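Local atomic coordinates of nucleoside-diphosphate sugar epimerase (SulA family) (Corynebacterium glutamicum, PDB entry 3OH8), a protein that is probably an NAD(P)-dependent epimerase of nucleoside-diphosphate sugars, built around a Rossmann-type domain. Residues Val150-Ser155 with Ala162-Leu167; Gly157-Ala162 with Val206-Glu211; Gln166-Thr169 with Glu173-Gln176. All coordinates share one frame; numbering follows the deposited sequence.

Contact 1: Val150-Ser155 with Ala162-Leu167; sequences VAITGS and ALTAQL
The CD1 methyl of Ile152 and the CD2 methyl of Leu167 meet tip to tip at 3.7 Å, the closest purely apolar touch between strand 149-153 and the helix lying over it. The same Ile152 CD1 also lies 4.2 Å from Leu163 CD2 and 3.9 Å from Thr164 OG1, so a single methyl is held among three helical side chains. It reaches them because CD1 stands anti to CA (chi2 -170°), which carries the methyl well out from the sheet. Val150, two residues earlier on the same face, adds a looser touch, CG1 to Leu167 CD2 at 4.3 Å. At the other end, where the strand has given way to the loop, Ser155 brings CB to 3.7 Å from Thr164 OG1.

The Thr164 hydroxyl is satisfied along its own helix by Gly160 O, one turn back; this lets a polar atom sit among carbons. Ser155 OG lies close to the end of the Gln176 side chain. Behind Leu163 and Leu167 stand Tyr349 and Tyr350 of helix 342-354, while Val206 of the neighbouring strand packs on both Val150 and Leu163.

The axes of 150-153 and 162-167 run nearly antiparallel (165°) and approach to 10.4 Å, as expected for the first strand and helix of a Rossmann beta-alpha-beta unit. Gly154 turns the chain between them with positive phi. Branched aliphatic residues suit the interface: with no polar bond linking the two segments, packing and the exclusion of water probably do most to hold the two faces together, and the threonine hydroxyl at its end is satisfied by its own helix.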
ATOM      1  N   VAL A 150     -10.782  -5.806 -12.422  1.00 15.68           N
ATOM      2  CA  VAL A 150      -9.588  -5.073 -12.797  1.00 15.68           C
ATOM      3  C   VAL A 150      -8.486  -6.064 -13.162  1.00 19.51           C
ATOM      4  O   VAL A 150      -8.041  -6.847 -12.317  1.00 17.15           O
ATOM      5  CB  VAL A 150      -9.120  -4.194 -11.599  1.00 15.53           C
ATOM      6  CG1 VAL A 150      -7.970  -3.313 -11.999  1.00 12.81           C
ATOM      7  CG2 VAL A 150     -10.264  -3.342 -11.079  1.00 14.87           C
ATOM      8  N   ALA A 151      -8.074  -6.061 -14.426  1.00 15.39           N
ATOM      9  CA  ALA A 151      -6.928  -6.861 -14.832  1.00 17.12           C
ATOM     10  C   ALA A 151      -5.677  -6.081 -14.471  1.00 17.52           C
ATOM     11  O   ALA A 151      -5.618  -4.871 -14.697  1.00 17.43           O
ATOM     12  CB  ALA A 151      -6.965  -7.142 -16.341  1.00 16.62           C
ATOM     13  N   ILE A 152      -4.682  -6.762 -13.907  1.00 14.40           N
ATOM     14  CA  ILE A 152      -3.460  -6.098 -13.467  1.00 15.19           C
ATOM     15  C   ILE A 152      -2.206  -6.866 -13.858  1.00 16.75           C
ATOM     16  O   ILE A 152      -2.097  -8.048 -13.570  1.00 14.53           O
ATOM     17  CB  ILE A 152      -3.456  -5.925 -11.933  1.00 16.43           C
ATOM     18  CG1 ILE A 152      -4.719  -5.199 -11.465  1.00 17.75           C
ATOM     19  CG2 ILE A 152      -2.235  -5.154 -11.481  1.00 12.28           C
ATOM     20  CD1 ILE A 152      -4.672  -4.789  -9.984  1.00 22.74           C
ATOM     21  N   THR A 153      -1.269  -6.195 -14.529  1.00 17.24           N
ATOM     22  CA  THR A 153       0.070  -6.737 -14.711  1.00 16.22           C
ATOM     23  C   THR A 153       0.948  -6.176 -13.609  1.00 12.21           C
ATOM     24  O   THR A 153       0.667  -5.115 -13.062  1.00 12.31           O
ATOM     25  CB  THR A 153       0.719  -6.328 -16.077  1.00 16.68           C
ATOM     26  OG1 THR A 153       1.016  -4.930 -16.069  1.00 18.04           O
ATOM     27  CG2 THR A 153      -0.213  -6.642 -17.265  1.00 15.77           C
ATOM     28  N   GLY A 154       2.029  -6.875 -13.292  1.00 14.14           N
ATOM     29  CA  GLY A 154       2.903  -6.451 -12.217  1.00 18.87           C
ATOM     30  C   GLY A 154       2.242  -6.634 -10.861  1.00 17.09           C
ATOM     31  O   GLY A 154       2.622  -5.983  -9.891  1.00 19.50           O
ATOM     32  N   SER A 155       1.259  -7.527 -10.784  1.00 12.67           N
ATOM     33  CA  SER A 155       0.474  -7.678  -9.551  1.00 16.70           C
ATOM     34  C   SER A 155       1.287  -8.308  -8.418  1.00 19.66           C
ATOM     35  O   SER A 155       0.859  -8.323  -7.266  1.00 18.88           O
ATOM     36  CB  SER A 155      -0.780  -8.515  -9.818  1.00 15.88           C
ATOM     37  OG  SER A 155      -0.440  -9.871 -10.089  1.00 17.76           O
ATOM     38  N   ALA A 162       0.385  -4.471  -3.286  1.00 12.37           N
ATOM     39  CA  ALA A 162      -0.372  -3.605  -2.380  1.00 15.15           C
ATOM     40  C   ALA A 162      -1.696  -3.146  -2.999  1.00 14.63           C
ATOM     41  O   ALA A 162      -2.752  -3.137  -2.334  1.00 13.54           O
ATOM     42  CB  ALA A 162       0.468  -2.431  -1.949  1.00 17.23           C
ATOM     43  N   LEU A 163      -1.651  -2.769  -4.271  1.00 16.59           N
ATOM     44  CA  LEU A 163      -2.849  -2.349  -4.983  1.00 15.17           C
ATOM     45  C   LEU A 163      -3.876  -3.486  -5.078  1.00 15.54           C
ATOM     46  O   LEU A 163      -5.065  -3.273  -4.857  1.00 14.23           O
ATOM     47  CB  LEU A 163      -2.500  -1.842  -6.388  1.00 10.67           C
ATOM     48  CG  LEU A 163      -3.691  -1.456  -7.266  1.00 13.80           C
ATOM     49  CD1 LEU A 163      -4.516  -0.350  -6.605  1.00 11.96           C
ATOM     50  CD2 LEU A 163      -3.212  -1.027  -8.668  1.00  9.89           C
ATOM     51  N   THR A 164      -3.408  -4.686  -5.417  1.00 15.11           N
ATOM     52  CA  THR A 164      -4.272  -5.853  -5.509  1.00 14.09           C
ATOM     53  C   THR A 164      -5.017  -6.104  -4.195  1.00 18.36           C
ATOM     54  O   THR A 164      -6.239  -6.292  -4.182  1.00 15.11           O
ATOM     55  CB  THR A 164      -3.460  -7.116  -5.923  1.00 16.83           C
ATOM     56  OG1 THR A 164      -2.999  -6.976  -7.280  1.00 15.35           O
ATOM     57  CG2 THR A 164      -4.318  -8.366  -5.817  1.00 13.23           C
ATOM     58  N   ALA A 165      -4.278  -6.093  -3.090  1.00 14.96           N
ATOM     59  CA  ALA A 165      -4.881  -6.267  -1.775  1.00 14.49           C
ATOM     60  C   ALA A 165      -5.887  -5.173  -1.456  1.00 16.39           C
ATOM     61  O   ALA A 165      -6.906  -5.446  -0.837  1.00 15.50           O
ATOM     62  CB  ALA A 165      -3.819  -6.318  -0.693  1.00 14.20           C
ATOM     63  N   GLN A 166      -5.593  -3.935  -1.845  1.00 10.74           N
ATOM     64  CA  GLN A 166      -6.496  -2.828  -1.542  1.00 15.30           C
ATOM     65  C   GLN A 166      -7.802  -2.978  -2.317  1.00 14.06           C
ATOM     66  O   GLN A 166      -8.879  -2.840  -1.755  1.00 15.88           O
ATOM     67  CB  GLN A 166      -5.832  -1.486  -1.883  1.00 16.86           C
ATOM     68  CG  GLN A 166      -6.493  -0.272  -1.238  1.00 16.32           C
ATOM     69  CD  GLN A 166      -5.747   1.013  -1.583  1.00 19.71           C
ATOM     70  OE1 GLN A 166      -4.726   0.977  -2.272  1.00 15.82           O
ATOM     71  NE2 GLN A 166      -6.259   2.148  -1.118  1.00 16.14           N
ATOM     72  N   LEU A 167      -7.694  -3.248  -3.617  1.00  8.62           N
ATOM     73  CA  LEU A 167      -8.864  -3.507  -4.463  1.00 13.77           C
ATOM     74  C   LEU A 167      -9.745  -4.609  -3.877  1.00 15.90           C
ATOM     75  O   LEU A 167     -10.972  -4.482  -3.794  1.00 15.21           O
ATOM     76  CB  LEU A 167      -8.420  -3.948  -5.855  1.00 13.48           C
ATOM     77  CG  LEU A 167      -8.462  -2.990  -7.050  1.00 22.43           C
ATOM     78  CD1 LEU A 167      -8.834  -1.578  -6.693  1.00 21.07           C
ATOM     79  CD2 LEU A 167      -7.152  -3.041  -7.817  1.00 11.71           C
TER

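Contact 2: Gly157-Ala162 with Val206-Glu211; sequences GLVGRA and VHLAGE
Val159 and Gly160, in the first turn of helix 158-169, rest against one methyl, CD1 of Leu208, just beyond the end of strand 204-207. The helix is entered at Gly157, its N-cap residue, whose carbonyl O accepts the amide N of Arg161 at 2.9 Å and so closes the first turn. Leu158 turns to other neighbours, among them Ile342 and Arg311. Val159 follows: chi1 of 173° sets CG1 anti to the backbone N, and from there it touches Leu208 CD1 at 4.2 Å, the two side chains crossing at about a right angle. Gly160 comes nearest of all. With no side chain in between, Leu208 CD1 lies 3.6 Å from its CA and 3.8 Å from its N, a methyl laid directly on helix backbone. Arg161 and Ala162 then carry the helix onward, the arginine pointing its CB away from the Leu208 segment.

Gly157 and Gly160, with Gly154, match the TGxxGxxG pattern of extended short-chain dehydrogenases, where the glycine-rich turn receives the dinucleotide. A similar use here is inferred from the family.

Outside the two segments, Thr153 OG1 is hydrogen-bonded to the amides of both Leu208 and Ala209. This ties down the chain as it leaves the strand and enters the loop. Around the pair, Tyr349 of helix 342-354 covers Leu208 and Leu345 of the same helix covers Val159, while Ala252 of strand 248-254 touches Leu208.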
ATOM      1  N   GLY A 157       4.636  -7.455  -7.901  1.00 18.33           N
ATOM      2  CA  GLY A 157       5.672  -6.501  -7.512  1.00 20.87           C
ATOM      3  C   GLY A 157       5.246  -5.697  -6.295  1.00 20.87           C
ATOM      4  O   GLY A 157       4.133  -5.867  -5.805  1.00 18.17           O
ATOM      5  N   LEU A 158       6.127  -4.822  -5.814  1.00 22.29           N
ATOM      6  CA  LEU A 158       5.865  -3.979  -4.641  1.00 23.57           C
ATOM      7  C   LEU A 158       4.507  -3.261  -4.697  1.00 18.76           C
ATOM      8  O   LEU A 158       3.667  -3.392  -3.806  1.00 17.22           O
ATOM      9  CB  LEU A 158       6.977  -2.924  -4.524  1.00 27.70           C
ATOM     10  CG  LEU A 158       7.627  -2.622  -3.165  1.00 36.20           C
ATOM     11  CD1 LEU A 158       8.223  -1.197  -3.128  1.00 34.25           C
ATOM     12  CD2 LEU A 158       6.647  -2.808  -2.048  1.00 35.12           C
ATOM     13  N   VAL A 159       4.294  -2.497  -5.756  1.00 12.39           N
ATOM     14  CA  VAL A 159       3.109  -1.668  -5.846  1.00 17.83           C
ATOM     15  C   VAL A 159       1.898  -2.521  -6.219  1.00 18.03           C
ATOM     16  O   VAL A 159       0.807  -2.364  -5.652  1.00 18.73           O
ATOM     17  CB  VAL A 159       3.339  -0.535  -6.873  1.00 22.75           C
ATOM     18  CG1 VAL A 159       2.053   0.256  -7.111  1.00 21.13           C
ATOM     19  CG2 VAL A 159       4.463   0.374  -6.384  1.00 19.15           C
ATOM     20  N   GLY A 160       2.101  -3.445  -7.155  1.00 16.08           N
ATOM     21  CA  GLY A 160       1.030  -4.301  -7.624  1.00 15.49           C
ATOM     22  C   GLY A 160       0.403  -5.126  -6.511  1.00 16.93           C
ATOM     23  O   GLY A 160      -0.803  -5.294  -6.466  1.00 18.27           O
ATOM     24  N   ARG A 161       1.230  -5.658  -5.622  1.00 16.33           N
ATOM     25  CA  ARG A 161       0.736  -6.514  -4.563  1.00 15.93           C
ATOM     26  C   ARG A 161      -0.077  -5.680  -3.576  1.00 13.67           C
ATOM     27  O   ARG A 161      -1.115  -6.119  -3.093  1.00 12.46           O
ATOM     28  CB  ARG A 161       1.902  -7.220  -3.863  1.00 22.56           C
ATOM     29  CG  ARG A 161       1.541  -8.470  -3.117  1.00 37.97           C
ATOM     30  CD  ARG A 161       2.793  -9.244  -2.710  1.00 48.89           C
ATOM     31  NE  ARG A 161       2.473 -10.371  -1.833  1.00 62.20           N
ATOM     32  CZ  ARG A 161       3.377 -11.119  -1.200  1.00 68.13           C
ATOM     33  NH1 ARG A 161       4.673 -10.868  -1.341  1.00 67.76           N
ATOM     34  NH2 ARG A 161       2.984 -12.121  -0.422  1.00 69.03           N
ATOM     35  N   ALA A 162       0.385  -4.471  -3.286  1.00 12.37           N
ATOM     36  CA  ALA A 162      -0.372  -3.605  -2.380  1.00 15.15           C
ATOM     37  C   ALA A 162      -1.696  -3.146  -2.999  1.00 14.63           C
ATOM     38  O   ALA A 162      -2.752  -3.137  -2.334  1.00 13.54           O
ATOM     39  CB  ALA A 162       0.468  -2.431  -1.949  1.00 17.23           C
ATOM     40  N   VAL A 206      -4.997  -2.328 -15.441  1.00 13.45           N
ATOM     41  CA  VAL A 206      -3.904  -1.595 -14.803  1.00 13.70           C
ATOM     42  C   VAL A 206      -2.572  -2.224 -15.203  1.00 16.52           C
ATOM     43  O   VAL A 206      -2.317  -3.397 -14.907  1.00 14.37           O
ATOM     44  CB  VAL A 206      -4.050  -1.575 -13.260  1.00 13.02           C
ATOM     45  CG1 VAL A 206      -2.875  -0.835 -12.613  1.00 13.06           C
ATOM     46  CG2 VAL A 206      -5.355  -0.911 -12.896  1.00 14.64           C
ATOM     47  N   HIS A 207      -1.740  -1.449 -15.900  1.00 16.97           N
ATOM     48  CA  HIS A 207      -0.475  -1.955 -16.418  1.00 14.78           C
ATOM     49  C   HIS A 207       0.678  -1.407 -15.596  1.00 13.95           C
ATOM     50  O   HIS A 207       1.094  -0.252 -15.762  1.00 15.29           O
ATOM     51  CB  HIS A 207      -0.281  -1.571 -17.887  1.00 15.00           C
ATOM     52  CG  HIS A 207       0.948  -2.171 -18.494  1.00 15.69           C
ATOM     53  ND1 HIS A 207       1.726  -1.504 -19.419  1.00 18.01           N
ATOM     54  CD2 HIS A 207       1.540  -3.370 -18.303  1.00  9.24           C
ATOM     55  CE1 HIS A 207       2.740  -2.274 -19.774  1.00 14.25           C
ATOM     56  NE2 HIS A 207       2.648  -3.415 -19.111  1.00 17.96           N
ATOM     57  N   LEU A 208       1.165  -2.255 -14.701  1.00 13.66           N
ATOM     58  CA  LEU A 208       2.155  -1.892 -13.710  1.00 16.66           C
ATOM     59  C   LEU A 208       3.476  -2.609 -13.946  1.00 25.99           C
ATOM     60  O   LEU A 208       4.495  -2.220 -13.383  1.00 38.46           O
ATOM     61  CB  LEU A 208       1.659  -2.285 -12.322  1.00 18.62           C
ATOM     62  CG  LEU A 208       0.732  -1.338 -11.590  1.00 25.65           C
ATOM     63  CD1 LEU A 208       0.407  -1.938 -10.236  1.00 32.58           C
ATOM     64  CD2 LEU A 208       1.449  -0.034 -11.428  1.00 28.39           C
ATOM     65  N   ALA A 209       3.457  -3.663 -14.763  1.00 22.09           N
ATOM     66  CA  ALA A 209       4.631  -4.532 -14.901  1.00 26.25           C
ATOM     67  C   ALA A 209       5.901  -3.756 -15.259  1.00 38.84           C
ATOM     68  O   ALA A 209       5.888  -2.878 -16.120  1.00 36.26           O
ATOM     69  CB  ALA A 209       4.376  -5.615 -15.921  1.00 21.88           C
ATOM     70  N   GLY A 210       6.999  -4.099 -14.591  1.00 50.26           N
ATOM     71  CA  GLY A 210       8.286  -3.479 -14.856  1.00 55.50           C
ATOM     72  C   GLY A 210       8.996  -3.010 -13.599  1.00 59.01           C
ATOM     73  O   GLY A 210       8.363  -2.656 -12.599  1.00 58.44           O
ATOM     74  N   GLU A 211      10.324  -3.008 -13.656  1.00 61.38           N
ATOM     75  CA  GLU A 211      11.144  -2.563 -12.537  1.00 61.75           C
ATOM     76  C   GLU A 211      11.741  -1.182 -12.809  1.00 61.34           C
ATOM     77  O   GLU A 211      11.097  -0.158 -12.575  1.00 61.15           O
ATOM     78  CB  GLU A 211      12.243  -3.579 -12.250  1.00 61.18           C
TER

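Contact 3: Gln166-Thr169 with Glu173-Gln176; sequences QLQT and EVIQ
This is a small, largely apolar contact inside the Rossmann beta-alpha-beta unit, formed where the last turn of helix 158-169 passes through a short loop into strand 173-178. Its centre is Val174, whose CG2 methyl lies 3.7 Å from Leu167 CB and 4.1 Å from Leu167 CD2, the two side chains crossing nearly at right angles. Chi1 of 176° splits the valine's duties: CG2 turns to the helix, while CG1 lies beside Ile152 of the adjoining strand. A beta-branched residue suits this position because it can face two neighbours at once.

Gln168 comes in on the more open side, its CG 4.2 Å from Val174 CG2, and its chain runs on to end in a polar amide where water is available. The closing helical turn is secured by Thr169, whose OG1 donates to Gln166 O, tilted 26° from the carbonyl plane.

Glu173 and Ile175 both make backbone bonds to Val150, so the amide of Val174 between them faces the other way. One water serves it there, accepting from Val174 N at 3.0 Å and from Gln168 NE2 at 3.3 Å.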
ATOM      1  N   GLN A 166      -5.593  -3.935  -1.845  1.00 10.74           N
ATOM      2  CA  GLN A 166      -6.496  -2.828  -1.542  1.00 15.30           C
ATOM      3  C   GLN A 166      -7.802  -2.978  -2.317  1.00 14.06           C
ATOM      4  O   GLN A 166      -8.879  -2.840  -1.755  1.00 15.88           O
ATOM      5  CB  GLN A 166      -5.832  -1.486  -1.883  1.00 16.86           C
ATOM      6  CG  GLN A 166      -6.493  -0.272  -1.238  1.00 16.32           C
ATOM      7  CD  GLN A 166      -5.747   1.013  -1.583  1.00 19.71           C
ATOM      8  OE1 GLN A 166      -4.726   0.977  -2.272  1.00 15.82           O
ATOM      9  NE2 GLN A 166      -6.259   2.148  -1.118  1.00 16.14           N
ATOM     10  N   LEU A 167      -7.694  -3.248  -3.617  1.00  8.62           N
ATOM     11  CA  LEU A 167      -8.864  -3.507  -4.463  1.00 13.77           C
ATOM     12  C   LEU A 167      -9.745  -4.609  -3.877  1.00 15.90           C
ATOM     13  O   LEU A 167     -10.972  -4.482  -3.794  1.00 15.21           O
ATOM     14  CB  LEU A 167      -8.420  -3.948  -5.855  1.00 13.48           C
ATOM     15  CG  LEU A 167      -8.462  -2.990  -7.050  1.00 22.43           C
ATOM     16  CD1 LEU A 167      -8.834  -1.578  -6.693  1.00 21.07           C
ATOM     17  CD2 LEU A 167      -7.152  -3.041  -7.817  1.00 11.71           C
ATOM     18  N   GLN A 168      -9.120  -5.716  -3.503  1.00 15.08           N
ATOM     19  CA  GLN A 168      -9.877  -6.803  -2.904  1.00 17.15           C
ATOM     20  C   GLN A 168     -10.557  -6.383  -1.603  1.00 16.88           C
ATOM     21  O   GLN A 168     -11.711  -6.734  -1.372  1.00 18.95           O
ATOM     22  CB  GLN A 168      -9.000  -8.036  -2.718  1.00 17.11           C
ATOM     23  CG  GLN A 168      -8.528  -8.605  -4.053  1.00 16.50           C
ATOM     24  CD  GLN A 168      -7.434  -9.641  -3.894  1.00 19.54           C
ATOM     25  OE1 GLN A 168      -6.631  -9.573  -2.966  1.00 19.69           O
ATOM     26  NE2 GLN A 168      -7.392 -10.599  -4.809  1.00 22.33           N
ATOM     27  N   THR A 169      -9.879  -5.627  -0.743  1.00 15.22           N
ATOM     28  CA  THR A 169     -10.569  -5.210   0.487  1.00 17.38           C
ATOM     29  C   THR A 169     -11.704  -4.230   0.190  1.00 21.53           C
ATOM     30  O   THR A 169     -12.612  -4.050   1.003  1.00 16.99           O
ATOM     31  CB  THR A 169      -9.621  -4.590   1.512  1.00 20.08           C
ATOM     32  OG1 THR A 169      -8.920  -3.492   0.908  1.00 19.19           O
ATOM     33  CG2 THR A 169      -8.628  -5.622   1.985  1.00 14.47           C
ATOM     34  N   GLU A 173     -12.931  -7.128  -7.955  1.00 19.70           N
ATOM     35  CA  GLU A 173     -12.279  -8.368  -8.374  1.00 22.04           C
ATOM     36  C   GLU A 173     -11.022  -8.045  -9.161  1.00 16.97           C
ATOM     37  O   GLU A 173     -11.032  -7.153 -10.006  1.00 22.15           O
ATOM     38  CB  GLU A 173     -13.211  -9.209  -9.244  1.00 29.92           C
ATOM     39  CG  GLU A 173     -14.494  -9.633  -8.549  1.00 48.54           C
ATOM     40  CD  GLU A 173     -14.248 -10.638  -7.438  1.00 56.43           C
ATOM     41  OE1 GLU A 173     -13.482 -11.601  -7.672  1.00 60.12           O
ATOM     42  OE2 GLU A 173     -14.823 -10.467  -6.339  1.00 54.01           O
ATOM     43  N   VAL A 174      -9.948  -8.766  -8.873  1.00 13.39           N
ATOM     44  CA  VAL A 174      -8.689  -8.585  -9.584  1.00 13.95           C
ATOM     45  C   VAL A 174      -8.385  -9.817 -10.428  1.00 21.74           C
ATOM     46  O   VAL A 174      -8.445 -10.941  -9.935  1.00 22.12           O
ATOM     47  CB  VAL A 174      -7.516  -8.335  -8.607  1.00 16.77           C
ATOM     48  CG1 VAL A 174      -6.187  -8.251  -9.364  1.00 10.35           C
ATOM     49  CG2 VAL A 174      -7.749  -7.060  -7.830  1.00 18.40           C
ATOM     50  N   ILE A 175      -8.099  -9.606 -11.707  1.00 20.11           N
ATOM     51  CA  ILE A 175      -7.557 -10.666 -12.536  1.00 21.13           C
ATOM     52  C   ILE A 175      -6.070 -10.410 -12.711  1.00 23.65           C
ATOM     53  O   ILE A 175      -5.669  -9.463 -13.382  1.00 19.20           O
ATOM     54  CB  ILE A 175      -8.207 -10.721 -13.921  1.00 17.97           C
ATOM     55  CG1 ILE A 175      -9.723 -10.905 -13.795  1.00 19.88           C
ATOM     56  CG2 ILE A 175      -7.594 -11.863 -14.722  1.00 19.01           C
ATOM     57  CD1 ILE A 175     -10.466 -10.735 -15.121  1.00 20.41           C
ATOM     58  N   GLN A 176      -5.253 -11.250 -12.090  1.00 15.12           N
ATOM     59  CA  GLN A 176      -3.818 -11.056 -12.140  1.00 19.80           C
ATOM     60  C   GLN A 176      -3.256 -11.637 -13.434  1.00 19.46           C
ATOM     61  O   GLN A 176      -3.456 -12.827 -13.735  1.00 17.15           O
ATOM     62  CB  GLN A 176      -3.151 -11.680 -10.914  1.00 22.37           C
ATOM     63  CG  GLN A 176      -3.529 -10.995  -9.603  1.00 22.43           C
ATOM     64  CD  GLN A 176      -2.977 -11.705  -8.382  1.00 22.74           C
ATOM     65  OE1 GLN A 176      -3.738 -12.195  -7.544  1.00 23.85           O
ATOM     66  NE2 GLN A 176      -1.654 -11.765  -8.270  1.00 23.18           N
TER
HETATM   67  O   HOH W   1      -9.978 -10.859  -6.776  1.00 19.71           O

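All three contacts use helix 158-169 and one face of one parallel region of the sheet, in which strand 149-153 lies between strands 173-178 and 204-207. Contact 1 is the buried core: it sets the helix over the central strand. Contacts 2 and 3 lie at opposite ends of the helix, their centres about 13 Å apart, and both are only partly buried. Contact 2 relies on glycine backbone in the likely dinucleotide-binding turn, whereas contact 3 adds a water bridge near the surface. Leu167 belongs to both contacts 1 and 3. Backbone bonds knit the strands together, with Val150 N to Glu173 O at 2.8 Å and Val206 N to Ala151 O at 2.7 Å.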